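Local atomic coordinates of VirX1 (Cyanophage Syn10, PDB entry 6QGM), a protein that iodinates diverse substrates as a marine viral halogenase and belongs to the flavin-dependent tryptophan halogenase family. Residues Ser6-Gly11 and Ile217-Tyr222; Lys192-Gln197 and Tyr208-Gln213; Met237-Ser242 and Lys332-Trp337; Ile326-Gly331 and Tyr348-Pro353. All coordinates share one frame; numbering follows the deposited sequence.

Contacts 1 and 2 lie in one mixed sheet with centres about 12 Å apart, and they meet where Ile-217 N comes 2.8 Å from Ile-209 O, a probable hydrogen bond. Along the chain, the hairpin of contact 2 falls between the two segments of contact 1. Contacts 3 and 4 follow later, with alternating segments and centres about 13 Å apart; they share the small antiparallel sheet of strands 241-243, 331-333 and 349-350. Leu-221 and Trp-337 bring contact 1 against contact 3, whereas contacts 2 and 4 are about 26 Å apart between centres. The series therefore runs from the Rossmann-type sheet, probably the flavin-binding part, toward the centre of the molecule.

Contact 1: residues Ser6-Gly11 and Ile217-Tyr222; sequences SVAIVG and IFADLY
Ser-6 holds OG between its backbone N and carbonyl carbon (chi1 69°), while Asp-220 turns CG anti to its carbonyl carbon (chi1 -64°); each side chain thereby meets the backbone N of the other residue. They start a parallel pairing of strands 6-10 and 221-224 in a Rossmann-type sheet, where Val-7 pairs with Leu-221 and Ala-8 with Tyr-222. Strand 6-10 leads into Gly-11, the first glycine of a GxGxxG pattern consistent with dinucleotide binding in this family. The exchange at the strand start is mutual. Ser-6 N gives its hydrogen to Asp-220 OD2 from above the carboxylate plane, at 3.2 Å, and Glu-5 N binds the same oxygen. In return, Asp-220 N is shared between Ser-6 O and, at 3.3 Å, Ser-6 OG. Leu-221 N adds a weak bond to Ser-6 O. Further along the strand, Ala-8 N meets Leu-221 O at 3.0 Å, nearly along the C=O axis. On the face bearing Ala-8 and Tyr-222, Ala-8 CB lies 3.5 Å from Ala-219 CB, with Ile-217 CG2 and Tyr-222 CD2 farther out. Ala-219 CB also sits over one face of the Tyr-222 ring, toward its rim. That ring's hydroxyl bridges the bend before the strand: Tyr-222 OH donates in plane to a lone pair of Ile-217 O at 2.9 Å and accepts from Ala-219 N.

Contact 2: residues Lys192-Gln197 and Tyr208-Gln213; sequences KVTGYQ and YIILDQ
A classic beta bulge interrupts this antiparallel hairpin: Thr-194 and Gly-195 both face Ile-210, so the register shifts by one residue between the Val-193/Leu-211 and Gly-195/Ile-210 pairs. Two bonds define it. Thr-194 N donates to Ile-210 O at 2.9 Å, and Ile-210 N returns to Gly-195 O at 2.8 Å, almost straight at the hydrogen (174°) but from above the carbonyl plane. Thr-194 keeps OG1 between its backbone N and carbonyl carbon (chi1 66°), where it accepts Gln-213 N at 3.0 Å. Beside it, Asp-212 and Lys-192 bond reciprocally, Asp-212 N to Lys-192 O at 2.7 Å and Lys-192 N to Asp-212 OD1. At the other end, Gln-197 CB stands over one face of the Tyr-208 ring, a CH-pi contact 3.8 Å from the centroid, and CG, anti to the backbone N (chi1 167°), follows along the CE1-CZ side. On the face carrying Val-193, Ile-209 and Leu-211 the contacts are apolar: Val-193 CG2 touches the CD1 tips of Ile-209 and Leu-211, each at 4.0 Å, and all three residues touch Ile-35 of strand 31-36. The chemistry thus divides between hydrocarbon packing on that face and polar bonds gripping the end away from the hairpin turn.

Contact 3: residues Met237-Ser242 and Lys332-Trp337; sequences MGEAFS and KRTRAW
Charge and hydroxyl chemistry centre on Glu-239, whose CG is anti to its backbone N (chi1 -160°) and whose chain bends at chi2, bringing the carboxylate to Thr-334 and Arg-335. Arg-335 grips it side-on in a two-nitrogen salt bridge: NE reaches Glu-239 OE2 and NH2 reaches Glu-239 OE1, each at 3.1 Å. Both oxygens lie near the guanidinium plane, but the nitrogens approach from above the carboxylate plane, the two flat groups being turned 54° apart. Thr-334 OG1 donates to the same OE2, so that oxygen has two donors. Such pairing would be expected to keep Glu-239 ionised. A second charged group, Lys-332 NZ, forms salt bridges with Asp-393 and Asp-397 of helix 382-408. Backbone bonds join strands 241-243 and 331-333, the first two strands of a three-stranded antiparallel sheet. Ser-242 and Lys-332 form its hydrogen-bonded pair, Ser-242 N to Lys-332 O at 2.7 Å and Lys-332 N to Ser-242 O at 3.0 Å; Thr-334 N continues the ladder to Ala-240 O. Arg-333, bent at chi2, carries NH1 to Glu-239 O at 2.8 Å, in the guanidinium plane and nearly along the C=O axis. Phe-241 CB lies over one face of this guanidinium, toward its rim, 3.7 Å from Arg-333 NH1. Apolar contact is slight: Ala-240 CB and Thr-334 CG2 touch at 3.8 Å.

Contact 4: residues Ile326-Gly331 and Tyr348-Pro353; sequences IDIGHG and YGFIEP
Between the two segments, backbone hydrogen bonding is confined to one short exchange involving Gly-331 and Phe-350. Phe-350 N donates to Gly-331 O at 3.0 Å, nearly along the C=O axis, while Gly-331 N returns to Phe-350 O at 3.2 Å through a more bent bond (138° at the hydrogen). Ahead of this exchange, Gly-329 and His-330 each centre an inverse gamma turn. With CG anti to the backbone N in both His-330 (chi1 -154°) and Phe-350, the rings meet as a T-shaped pair: the edge of Phe-350 is directed at the face of the imidazole, with centroids 5.9 Å apart. Apolar contact is lighter, with Ile-328 CD1 lying 4.0 Å from Phe-350 CE1. Glu-352 brings its aliphatic part to the imidazole rim, its CG 3.4 Å from His-330 CE1. Among polar groups, His-330 ND1 is bonded to Asn-250 O, and the buried Glu-352 carboxylate to Tyr-407, Trp-280 and Asn-250, which may stabilise a negative charge there. The contact lies between two sheets: strand 324-327 is an outermost strand of the seven-stranded sheet, strand 349-350 is an outermost strand of the three-stranded one, and helix 382-408 packs on Ile-351.

Contact 1: residues Ser6-Gly11 and Ile217-Tyr222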
loop_
_atom_site.group_PDB
_atom_site.type_symbol
_atom_site.label_atom_id
_atom_site.label_comp_id
_atom_site.label_asym_id
_atom_site.label_seq_id
_atom_site.Cartn_x
_atom_site.Cartn_y
_atom_site.Cartn_z
ATOM N N SER B 6 31.941 -24.304 0.654
ATOM C CA SER B 6 32.509 -24.443 -0.706
ATOM C C SER B 6 31.427 -24.163 -1.742
ATOM O O SER B 6 30.253 -24.470 -1.485
ATOM C CB SER B 6 33.114 -25.796 -0.914
ATOM O OG SER B 6 32.108 -26.784 -0.956
ATOM N N VAL B 7 31.842 -23.617 -2.881
ATOM C CA VAL B 7 30.941 -23.201 -3.988
ATOM C C VAL B 7 31.520 -23.732 -5.306
ATOM O O VAL B 7 32.738 -23.606 -5.512
ATOM C CB VAL B 7 30.755 -21.672 -3.974
ATOM C CG1 VAL B 7 30.079 -21.164 -5.237
ATOM C CG2 VAL B 7 29.986 -21.219 -2.739
ATOM N N ALA B 8 30.673 -24.343 -6.133
ATOM C CA ALA B 8 30.979 -24.771 -7.515
ATOM C C ALA B 8 30.151 -23.928 -8.492
ATOM O O ALA B 8 28.917 -24.089 -8.523
ATOM C CB ALA B 8 30.691 -26.240 -7.677
ATOM N N ILE B 9 30.808 -23.039 -9.238
ATOM C CA ILE B 9 30.167 -22.220 -10.307
ATOM C C ILE B 9 30.294 -22.994 -11.626
ATOM O O ILE B 9 31.425 -23.306 -12.012
ATOM C CB ILE B 9 30.808 -20.824 -10.380
ATOM C CG1 ILE B 9 30.687 -20.087 -9.042
ATOM C CG2 ILE B 9 30.192 -20.015 -11.507
ATOM C CD1 ILE B 9 31.797 -19.088 -8.769
ATOM N N VAL B 10 29.175 -23.316 -12.276
ATOM C CA VAL B 10 29.187 -23.954 -13.620
ATOM C C VAL B 10 28.915 -22.863 -14.656
ATOM O O VAL B 10 27.850 -22.203 -14.563
ATOM C CB VAL B 10 28.169 -25.103 -13.720
ATOM C CG1 VAL B 10 28.218 -25.806 -15.072
ATOM C CG2 VAL B 10 28.359 -26.105 -12.583
ATOM N N GLY B 11 29.861 -22.683 -15.587
ATOM C CA GLY B 11 29.818 -21.641 -16.629
ATOM C C GLY B 11 30.904 -20.599 -16.405
ATOM O O GLY B 11 31.103 -20.172 -15.249
ATOM N N ILE B 217 32.071 -33.593 -8.857
ATOM C CA ILE B 217 32.399 -32.311 -8.169
ATOM C C ILE B 217 31.463 -32.165 -6.964
ATOM O O ILE B 217 30.239 -32.105 -7.171
ATOM C CB ILE B 217 32.304 -31.103 -9.128
ATOM C CG1 ILE B 217 33.520 -30.966 -10.051
ATOM C CG2 ILE B 217 32.097 -29.814 -8.335
ATOM C CD1 ILE B 217 33.849 -32.206 -10.810
ATOM N N PHE B 218 32.032 -32.118 -5.759
ATOM C CA PHE B 218 31.327 -31.892 -4.470
ATOM C C PHE B 218 31.396 -30.408 -4.099
ATOM O O PHE B 218 32.471 -29.825 -4.138
ATOM C CB PHE B 218 31.943 -32.778 -3.382
ATOM C CG PHE B 218 31.771 -34.265 -3.608
ATOM C CD1 PHE B 218 30.634 -34.925 -3.157
ATOM C CD2 PHE B 218 32.736 -35.006 -4.289
ATOM C CE1 PHE B 218 30.475 -36.284 -3.373
ATOM C CE2 PHE B 218 32.571 -36.364 -4.502
ATOM C CZ PHE B 218 31.448 -37.001 -4.037
ATOM N N ALA B 219 30.260 -29.810 -3.766
ATOM C CA ALA B 219 30.154 -28.425 -3.270
ATOM C C ALA B 219 28.916 -28.328 -2.381
ATOM O O ALA B 219 28.001 -29.154 -2.568
ATOM C CB ALA B 219 30.082 -27.457 -4.428
ATOM N N ASP B 220 28.911 -27.382 -1.434
ATOM C CA ASP B 220 27.756 -27.112 -0.536
ATOM C C ASP B 220 26.692 -26.361 -1.342
ATOM O O ASP B 220 25.498 -26.597 -1.119
ATOM C CB ASP B 220 28.170 -26.320 0.706
ATOM C CG ASP B 220 29.129 -27.041 1.645
ATOM O OD1 ASP B 220 29.026 -28.284 1.784
ATOM O OD2 ASP B 220 29.974 -26.344 2.241
ATOM N N LEU B 221 27.126 -25.502 -2.260
ATOM C CA LEU B 221 26.244 -24.679 -3.130
ATOM C C LEU B 221 26.766 -24.728 -4.566
ATOM O O LEU B 221 27.972 -24.513 -4.772
ATOM C CB LEU B 221 26.227 -23.231 -2.636
ATOM C CG LEU B 221 25.272 -22.322 -3.405
ATOM C CD1 LEU B 221 23.825 -22.658 -3.060
ATOM C CD2 LEU B 221 25.588 -20.852 -3.146
ATOM N N TYR B 222 25.866 -24.973 -5.511
ATOM C CA TYR B 222 26.134 -25.004 -6.967
ATOM C C TYR B 222 25.497 -23.759 -7.586
ATOM O O TYR B 222 24.328 -23.474 -7.308
ATOM C CB TYR B 222 25.595 -26.309 -7.549
ATOM C CG TYR B 222 26.277 -27.532 -7.003
ATOM C CD1 TYR B 222 25.894 -28.082 -5.786
ATOM C CD2 TYR B 222 27.319 -28.126 -7.695
ATOM C CE1 TYR B 222 26.530 -29.205 -5.276
ATOM C CE2 TYR B 222 27.960 -29.252 -7.202
ATOM C CZ TYR B 222 27.559 -29.797 -5.994
ATOM O OH TYR B 222 28.193 -30.899 -5.500
#

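Contact 2: residues Lys192-Gln197 and Tyr208-Gln213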
loop_
_atom_site.group_PDB
_atom_site.type_symbol
_atom_site.label_atom_id
_atom_site.label_comp_id
_atom_site.label_asym_id
_atom_site.label_seq_id
_atom_site.Cartn_x
_atom_site.Cartn_y
_atom_site.Cartn_z
ATOM N N LYS B 192 33.154 -30.571 -19.114
ATOM C CA LYS B 192 31.717 -30.519 -19.480
ATOM C C LYS B 192 30.942 -31.196 -18.346
ATOM O O LYS B 192 31.270 -32.354 -18.028
ATOM C CB LYS B 192 31.503 -31.225 -20.825
ATOM C CG LYS B 192 30.049 -31.403 -21.249
ATOM C CD LYS B 192 29.862 -31.761 -22.685
ATOM C CE LYS B 192 28.500 -32.350 -22.969
ATOM N NZ LYS B 192 28.544 -33.143 -24.220
ATOM N N VAL B 193 29.998 -30.482 -17.734
ATOM C CA VAL B 193 28.992 -31.051 -16.788
ATOM C C VAL B 193 28.007 -31.897 -17.600
ATOM O O VAL B 193 27.310 -31.307 -18.447
ATOM C CB VAL B 193 28.246 -29.949 -16.019
ATOM C CG1 VAL B 193 27.127 -30.526 -15.166
ATOM C CG2 VAL B 193 29.220 -29.137 -15.184
ATOM N N THR B 194 27.965 -33.214 -17.360
ATOM C CA THR B 194 27.168 -34.191 -18.151
ATOM C C THR B 194 25.938 -34.650 -17.364
ATOM O O THR B 194 24.928 -34.952 -18.018
ATOM C CB THR B 194 28.017 -35.385 -18.606
ATOM O OG1 THR B 194 28.447 -36.161 -17.483
ATOM C CG2 THR B 194 29.217 -34.949 -19.417
ATOM N N GLY B 195 26.012 -34.703 -16.031
ATOM C CA GLY B 195 24.927 -35.232 -15.184
ATOM C C GLY B 195 25.061 -34.812 -13.729
ATOM O O GLY B 195 25.898 -33.921 -13.415
ATOM N N TYR B 196 24.272 -35.447 -12.857
ATOM C CA TYR B 196 24.175 -35.118 -11.409
ATOM C C TYR B 196 23.626 -36.313 -10.640
ATOM O O TYR B 196 23.052 -37.176 -11.240
ATOM C CB TYR B 196 23.228 -33.938 -11.194
ATOM C CG TYR B 196 21.793 -34.262 -11.513
ATOM C CD1 TYR B 196 21.299 -34.068 -12.790
ATOM C CD2 TYR B 196 20.924 -34.741 -10.553
ATOM C CE1 TYR B 196 19.980 -34.337 -13.117
ATOM C CE2 TYR B 196 19.612 -35.062 -10.880
ATOM C CZ TYR B 196 19.130 -34.825 -12.152
ATOM O OH TYR B 196 17.843 -35.095 -12.482
ATOM N N GLN B 197 23.776 -36.304 -9.321
ATOM C CA GLN B 197 23.223 -37.306 -8.365
ATOM C C GLN B 197 22.565 -36.507 -7.233
ATOM O O GLN B 197 23.269 -35.731 -6.584
ATOM C CB GLN B 197 24.385 -38.172 -7.872
ATOM C CG GLN B 197 24.070 -39.055 -6.668
ATOM C CD GLN B 197 23.014 -40.075 -6.964
ATOM O OE1 GLN B 197 22.952 -40.596 -8.067
ATOM N NE2 GLN B 197 22.192 -40.377 -5.969
ATOM N N TYR B 208 26.422 -34.407 -5.680
ATOM C CA TYR B 208 27.539 -33.951 -6.544
ATOM C C TYR B 208 27.004 -33.756 -7.965
ATOM O O TYR B 208 25.876 -34.193 -8.246
ATOM C CB TYR B 208 28.704 -34.941 -6.509
ATOM C CG TYR B 208 28.354 -36.357 -6.874
ATOM C CD1 TYR B 208 27.921 -37.247 -5.911
ATOM C CD2 TYR B 208 28.509 -36.826 -8.163
ATOM C CE1 TYR B 208 27.671 -38.579 -6.210
ATOM C CE2 TYR B 208 28.268 -38.154 -8.480
ATOM C CZ TYR B 208 27.808 -39.025 -7.511
ATOM O OH TYR B 208 27.542 -40.320 -7.855
ATOM N N ILE B 209 27.774 -33.094 -8.828
ATOM C CA ILE B 209 27.502 -33.055 -10.298
ATOM C C ILE B 209 28.614 -33.857 -10.982
ATOM O O ILE B 209 29.695 -34.009 -10.355
ATOM C CB ILE B 209 27.393 -31.610 -10.832
ATOM C CG1 ILE B 209 28.653 -30.795 -10.532
ATOM C CG2 ILE B 209 26.135 -30.938 -10.301
ATOM C CD1 ILE B 209 28.707 -29.466 -11.232
ATOM N N ILE B 210 28.344 -34.356 -12.191
ATOM C CA ILE B 210 29.287 -35.222 -12.949
ATOM C C ILE B 210 29.935 -34.396 -14.065
ATOM O O ILE B 210 29.197 -33.677 -14.794
ATOM C CB ILE B 210 28.602 -36.483 -13.511
ATOM C CG1 ILE B 210 27.578 -37.070 -12.552
ATOM C CG2 ILE B 210 29.654 -37.512 -13.900
ATOM C CD1 ILE B 210 28.153 -37.407 -11.244
ATOM N N LEU B 211 31.261 -34.545 -14.185
ATOM C CA LEU B 211 32.133 -33.918 -15.207
ATOM C C LEU B 211 32.592 -34.983 -16.207
ATOM O O LEU B 211 33.211 -35.971 -15.765
ATOM C CB LEU B 211 33.332 -33.300 -14.486
ATOM C CG LEU B 211 33.729 -31.925 -15.001
ATOM C CD1 LEU B 211 32.773 -30.873 -14.464
ATOM C CD2 LEU B 211 35.165 -31.596 -14.628
ATOM N N ASP B 212 32.318 -34.779 -17.500
ATOM C CA ASP B 212 32.789 -35.659 -18.606
ATOM C C ASP B 212 32.398 -37.116 -18.319
ATOM O O ASP B 212 33.240 -38.015 -18.555
ATOM C CB ASP B 212 34.302 -35.505 -18.796
ATOM C CG ASP B 212 34.745 -34.063 -18.964
ATOM O OD1 ASP B 212 34.044 -33.317 -19.701
ATOM O OD2 ASP B 212 35.777 -33.699 -18.348
ATOM N N GLN B 213 31.182 -37.335 -17.807
ATOM C CA GLN B 213 30.619 -38.681 -17.505
ATOM C C GLN B 213 31.586 -39.492 -16.617
ATOM O O GLN B 213 31.546 -40.729 -16.712
ATOM C CB GLN B 213 30.303 -39.399 -18.827
ATOM C CG GLN B 213 28.946 -38.983 -19.382
ATOM C CD GLN B 213 28.680 -39.246 -20.837
ATOM O OE1 GLN B 213 28.834 -40.371 -21.298
ATOM N NE2 GLN B 213 28.232 -38.217 -21.544
#

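Contact 3: residues Met237-Ser242 and Lys332-Trp337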
loop_
_atom_site.group_PDB
_atom_site.type_symbol
_atom_site.label_atom_id
_atom_site.label_comp_id
_atom_site.label_asym_id
_atom_site.label_seq_id
_atom_site.Cartn_x
_atom_site.Cartn_y
_atom_site.Cartn_z
ATOM N N MET B 237 17.477 -29.374 -11.791
ATOM C CA MET B 237 16.575 -29.096 -10.633
ATOM C C MET B 237 15.131 -28.934 -11.130
ATOM O O MET B 237 14.206 -28.904 -10.291
ATOM C CB MET B 237 16.999 -27.841 -9.861
ATOM C CG MET B 237 18.293 -28.004 -9.051
ATOM S SD MET B 237 18.243 -29.234 -7.718
ATOM C CE MET B 237 16.695 -28.737 -6.981
ATOM N N GLY B 238 14.945 -28.818 -12.444
ATOM C CA GLY B 238 13.623 -28.839 -13.094
ATOM C C GLY B 238 12.780 -27.611 -12.812
ATOM O O GLY B 238 11.567 -27.736 -12.870
ATOM N N GLU B 239 13.371 -26.453 -12.547
ATOM C CA GLU B 239 12.576 -25.237 -12.212
ATOM C C GLU B 239 11.897 -24.700 -13.481
ATOM O O GLU B 239 12.584 -24.459 -14.493
ATOM C CB GLU B 239 13.426 -24.160 -11.531
ATOM C CG GLU B 239 12.593 -23.143 -10.760
ATOM C CD GLU B 239 11.727 -23.718 -9.650
ATOM O OE1 GLU B 239 11.994 -24.862 -9.215
ATOM O OE2 GLU B 239 10.785 -23.035 -9.218
ATOM N N ALA B 240 10.582 -24.514 -13.392
ATOM C CA ALA B 240 9.687 -24.000 -14.454
ATOM C C ALA B 240 10.172 -22.634 -14.937
ATOM O O ALA B 240 10.842 -21.948 -14.172
ATOM C CB ALA B 240 8.280 -23.904 -13.912
ATOM N N PHE B 241 9.757 -22.240 -16.138
ATOM C CA PHE B 241 10.075 -20.945 -16.775
ATOM C C PHE B 241 8.782 -20.173 -17.058
ATOM O O PHE B 241 7.972 -20.657 -17.833
ATOM C CB PHE B 241 10.883 -21.206 -18.047
ATOM C CG PHE B 241 11.321 -19.956 -18.752
ATOM C CD1 PHE B 241 12.398 -19.214 -18.278
ATOM C CD2 PHE B 241 10.631 -19.504 -19.872
ATOM C CE1 PHE B 241 12.781 -18.047 -18.911
ATOM C CE2 PHE B 241 11.011 -18.328 -20.499
ATOM C CZ PHE B 241 12.079 -17.610 -20.005
ATOM N N SER B 242 8.604 -18.990 -16.459
ATOM C CA SER B 242 7.506 -18.036 -16.791
ATOM C C SER B 242 7.962 -17.106 -17.909
ATOM O O SER B 242 8.800 -16.241 -17.673
ATOM C CB SER B 242 7.074 -17.217 -15.597
ATOM O OG SER B 242 6.662 -18.035 -14.519
ATOM N N LYS B 332 11.609 -15.554 -16.757
ATOM C CA LYS B 332 12.319 -15.905 -15.504
ATOM C C LYS B 332 11.896 -17.311 -15.090
ATOM O O LYS B 332 10.741 -17.696 -15.359
ATOM C CB LYS B 332 11.919 -14.947 -14.382
ATOM C CG LYS B 332 10.430 -14.626 -14.393
ATOM C CD LYS B 332 9.869 -14.137 -13.109
ATOM C CE LYS B 332 8.361 -14.260 -13.098
ATOM N NZ LYS B 332 7.774 -13.570 -11.920
ATOM N N ARG B 333 12.799 -18.030 -14.433
ATOM C CA ARG B 333 12.442 -19.222 -13.637
ATOM C C ARG B 333 11.531 -18.755 -12.491
ATOM O O ARG B 333 11.631 -17.576 -12.061
ATOM C CB ARG B 333 13.706 -19.905 -13.122
ATOM C CG ARG B 333 14.693 -20.310 -14.207
ATOM C CD ARG B 333 14.160 -21.459 -15.036
ATOM N NE ARG B 333 14.799 -21.559 -16.340
ATOM C CZ ARG B 333 14.501 -22.491 -17.229
ATOM N NH1 ARG B 333 13.597 -23.412 -16.940
ATOM N NH2 ARG B 333 15.102 -22.507 -18.397
ATOM N N THR B 334 10.671 -19.646 -12.004
ATOM C CA THR B 334 9.705 -19.347 -10.911
ATOM C C THR B 334 10.475 -19.117 -9.604
ATOM O O THR B 334 9.889 -18.562 -8.673
ATOM C CB THR B 334 8.640 -20.454 -10.839
ATOM O OG1 THR B 334 9.273 -21.709 -10.604
ATOM C CG2 THR B 334 7.850 -20.572 -12.120
ATOM N N ARG B 335 11.738 -19.552 -9.549
ATOM C CA ARG B 335 12.655 -19.335 -8.410
ATOM C C ARG B 335 14.093 -19.346 -8.918
ATOM O O ARG B 335 14.386 -20.115 -9.851
ATOM C CB ARG B 335 12.510 -20.440 -7.368
ATOM C CG ARG B 335 11.258 -20.330 -6.514
ATOM C CD ARG B 335 11.201 -21.435 -5.478
ATOM N NE ARG B 335 11.215 -22.733 -6.125
ATOM C CZ ARG B 335 11.359 -23.890 -5.500
ATOM N NH1 ARG B 335 11.447 -23.936 -4.183
ATOM N NH2 ARG B 335 11.373 -25.011 -6.190
ATOM N N ALA B 336 14.957 -18.549 -8.290
ATOM C CA ALA B 336 16.397 -18.434 -8.605
ATOM C C ALA B 336 17.197 -19.423 -7.748
ATOM O O ALA B 336 18.132 -20.070 -8.286
ATOM C CB ALA B 336 16.833 -17.022 -8.349
ATOM N N TRP B 337 16.842 -19.526 -6.460
ATOM C CA TRP B 337 17.487 -20.430 -5.477
ATOM C C TRP B 337 16.563 -21.616 -5.213
ATOM O O TRP B 337 15.515 -21.416 -4.582
ATOM C CB TRP B 337 17.798 -19.659 -4.198
ATOM C CG TRP B 337 18.871 -20.281 -3.356
ATOM C CD1 TRP B 337 19.179 -21.607 -3.239
ATOM C CD2 TRP B 337 19.773 -19.577 -2.490
ATOM N NE1 TRP B 337 20.212 -21.776 -2.360
ATOM C CE2 TRP B 337 20.602 -20.549 -1.888
ATOM C CE3 TRP B 337 19.964 -18.229 -2.178
ATOM C CZ2 TRP B 337 21.607 -20.207 -0.983
ATOM C CZ3 TRP B 337 20.961 -17.898 -1.288
ATOM C CH2 TRP B 337 21.758 -18.872 -0.683
#

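Contact 4: residues Ile326-Gly331 and Tyr348-Pro353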
loop_
_atom_site.group_PDB
_atom_site.type_symbol
_atom_site.label_atom_id
_atom_site.label_comp_id
_atom_site.label_asym_id
_atom_site.label_seq_id
_atom_site.Cartn_x
_atom_site.Cartn_y
_atom_site.Cartn_z
ATOM N N ILE B 326 20.209 -16.091 -31.827
ATOM C CA ILE B 326 20.116 -16.543 -30.418
ATOM C C ILE B 326 18.639 -16.792 -30.123
ATOM O O ILE B 326 17.759 -15.982 -30.546
ATOM C CB ILE B 326 20.737 -15.532 -29.445
ATOM C CG1 ILE B 326 22.006 -14.883 -30.001
ATOM C CG2 ILE B 326 20.998 -16.226 -28.120
ATOM C CD1 ILE B 326 22.165 -13.414 -29.623
ATOM N N ASP B 327 18.391 -17.905 -29.438
ATOM C CA ASP B 327 17.054 -18.278 -28.919
ATOM C C ASP B 327 17.019 -17.750 -27.482
ATOM O O ASP B 327 17.806 -18.274 -26.660
ATOM C CB ASP B 327 16.876 -19.789 -29.081
ATOM C CG ASP B 327 18.199 -20.555 -29.022
ATOM O OD1 ASP B 327 19.160 -20.049 -28.369
ATOM O OD2 ASP B 327 18.264 -21.631 -29.614
ATOM N N ILE B 328 16.208 -16.713 -27.238
ATOM C CA ILE B 328 16.272 -15.928 -25.977
ATOM C C ILE B 328 15.170 -16.458 -25.058
ATOM O O ILE B 328 13.984 -16.461 -25.498
ATOM C CB ILE B 328 16.156 -14.409 -26.213
ATOM C CG1 ILE B 328 14.902 -14.019 -27.003
ATOM C CG2 ILE B 328 17.430 -13.897 -26.861
ATOM C CD1 ILE B 328 14.406 -12.620 -26.689
ATOM N N GLY B 329 15.555 -16.881 -23.844
ATOM C CA GLY B 329 14.614 -17.155 -22.752
ATOM C C GLY B 329 14.051 -15.865 -22.177
ATOM O O GLY B 329 14.572 -15.480 -21.119
ATOM N N HIS B 330 13.033 -15.264 -22.814
ATOM C CA HIS B 330 12.475 -13.937 -22.439
ATOM C C HIS B 330 11.453 -14.108 -21.305
ATOM O O HIS B 330 10.236 -14.232 -21.576
ATOM C CB HIS B 330 11.881 -13.213 -23.654
ATOM C CG HIS B 330 11.879 -11.725 -23.516
ATOM N ND1 HIS B 330 11.621 -10.895 -24.569
ATOM C CD2 HIS B 330 12.140 -10.923 -22.466
ATOM C CE1 HIS B 330 11.691 -9.643 -24.173
ATOM N NE2 HIS B 330 12.012 -9.633 -22.889
ATOM N N GLY B 331 11.956 -14.115 -20.072
ATOM C CA GLY B 331 11.181 -14.493 -18.881
ATOM C C GLY B 331 12.094 -14.762 -17.708
ATOM O O GLY B 331 13.227 -14.250 -17.697
ATOM N N TYR B 348 18.756 -17.906 -14.904
ATOM C CA TYR B 348 17.591 -17.505 -14.066
ATOM C C TYR B 348 16.579 -16.721 -14.903
ATOM O O TYR B 348 15.393 -17.137 -14.965
ATOM C CB TYR B 348 17.986 -16.688 -12.836
ATOM C CG TYR B 348 16.805 -15.976 -12.223
ATOM C CD1 TYR B 348 15.772 -16.685 -11.642
ATOM C CD2 TYR B 348 16.687 -14.603 -12.264
ATOM C CE1 TYR B 348 14.663 -16.063 -11.100
ATOM C CE2 TYR B 348 15.584 -13.949 -11.739
ATOM C CZ TYR B 348 14.565 -14.678 -11.151
ATOM O OH TYR B 348 13.487 -14.022 -10.616
ATOM N N GLY B 349 17.002 -15.605 -15.502
ATOM C CA GLY B 349 16.077 -14.651 -16.158
ATOM C C GLY B 349 16.774 -13.775 -17.182
ATOM O O GLY B 349 18.032 -13.712 -17.199
ATOM N N PHE B 350 15.978 -13.127 -18.026
ATOM C CA PHE B 350 16.454 -12.241 -19.111
ATOM C C PHE B 350 15.297 -11.325 -19.522
ATOM O O PHE B 350 14.177 -11.822 -19.731
ATOM C CB PHE B 350 17.005 -13.101 -20.255
ATOM C CG PHE B 350 17.333 -12.346 -21.517
ATOM C CD1 PHE B 350 16.353 -12.055 -22.449
ATOM C CD2 PHE B 350 18.627 -11.911 -21.771
ATOM C CE1 PHE B 350 16.663 -11.362 -23.613
ATOM C CE2 PHE B 350 18.927 -11.210 -22.929
ATOM C CZ PHE B 350 17.950 -10.949 -23.847
ATOM N N ILE B 351 15.561 -10.026 -19.615
ATOM C CA ILE B 351 14.718 -9.029 -20.334
ATOM C C ILE B 351 15.513 -8.580 -21.556
ATOM O O ILE B 351 16.712 -8.370 -21.416
ATOM C CB ILE B 351 14.345 -7.843 -19.425
ATOM C CG1 ILE B 351 13.819 -8.311 -18.070
ATOM C CG2 ILE B 351 13.368 -6.904 -20.115
ATOM C CD1 ILE B 351 13.956 -7.286 -16.976
ATOM N N GLU B 352 14.882 -8.477 -22.724
ATOM C CA GLU B 352 15.547 -7.916 -23.926
ATOM C C GLU B 352 16.201 -6.611 -23.486
ATOM O O GLU B 352 15.613 -5.870 -22.695
ATOM C CB GLU B 352 14.541 -7.737 -25.059
ATOM C CG GLU B 352 13.403 -6.757 -24.757
ATOM C CD GLU B 352 12.487 -6.552 -25.943
ATOM O OE1 GLU B 352 12.960 -6.794 -27.059
ATOM O OE2 GLU B 352 11.314 -6.251 -25.763
ATOM N N PRO B 353 17.436 -6.303 -23.942
ATOM C CA PRO B 353 18.227 -5.202 -23.357
ATOM C C PRO B 353 17.847 -3.788 -23.827
ATOM O O PRO B 353 18.720 -3.008 -24.088
ATOM C CB PRO B 353 19.650 -5.561 -23.788
ATOM C CG PRO B 353 19.420 -6.175 -25.170
ATOM C CD PRO B 353 18.133 -6.977 -25.044
#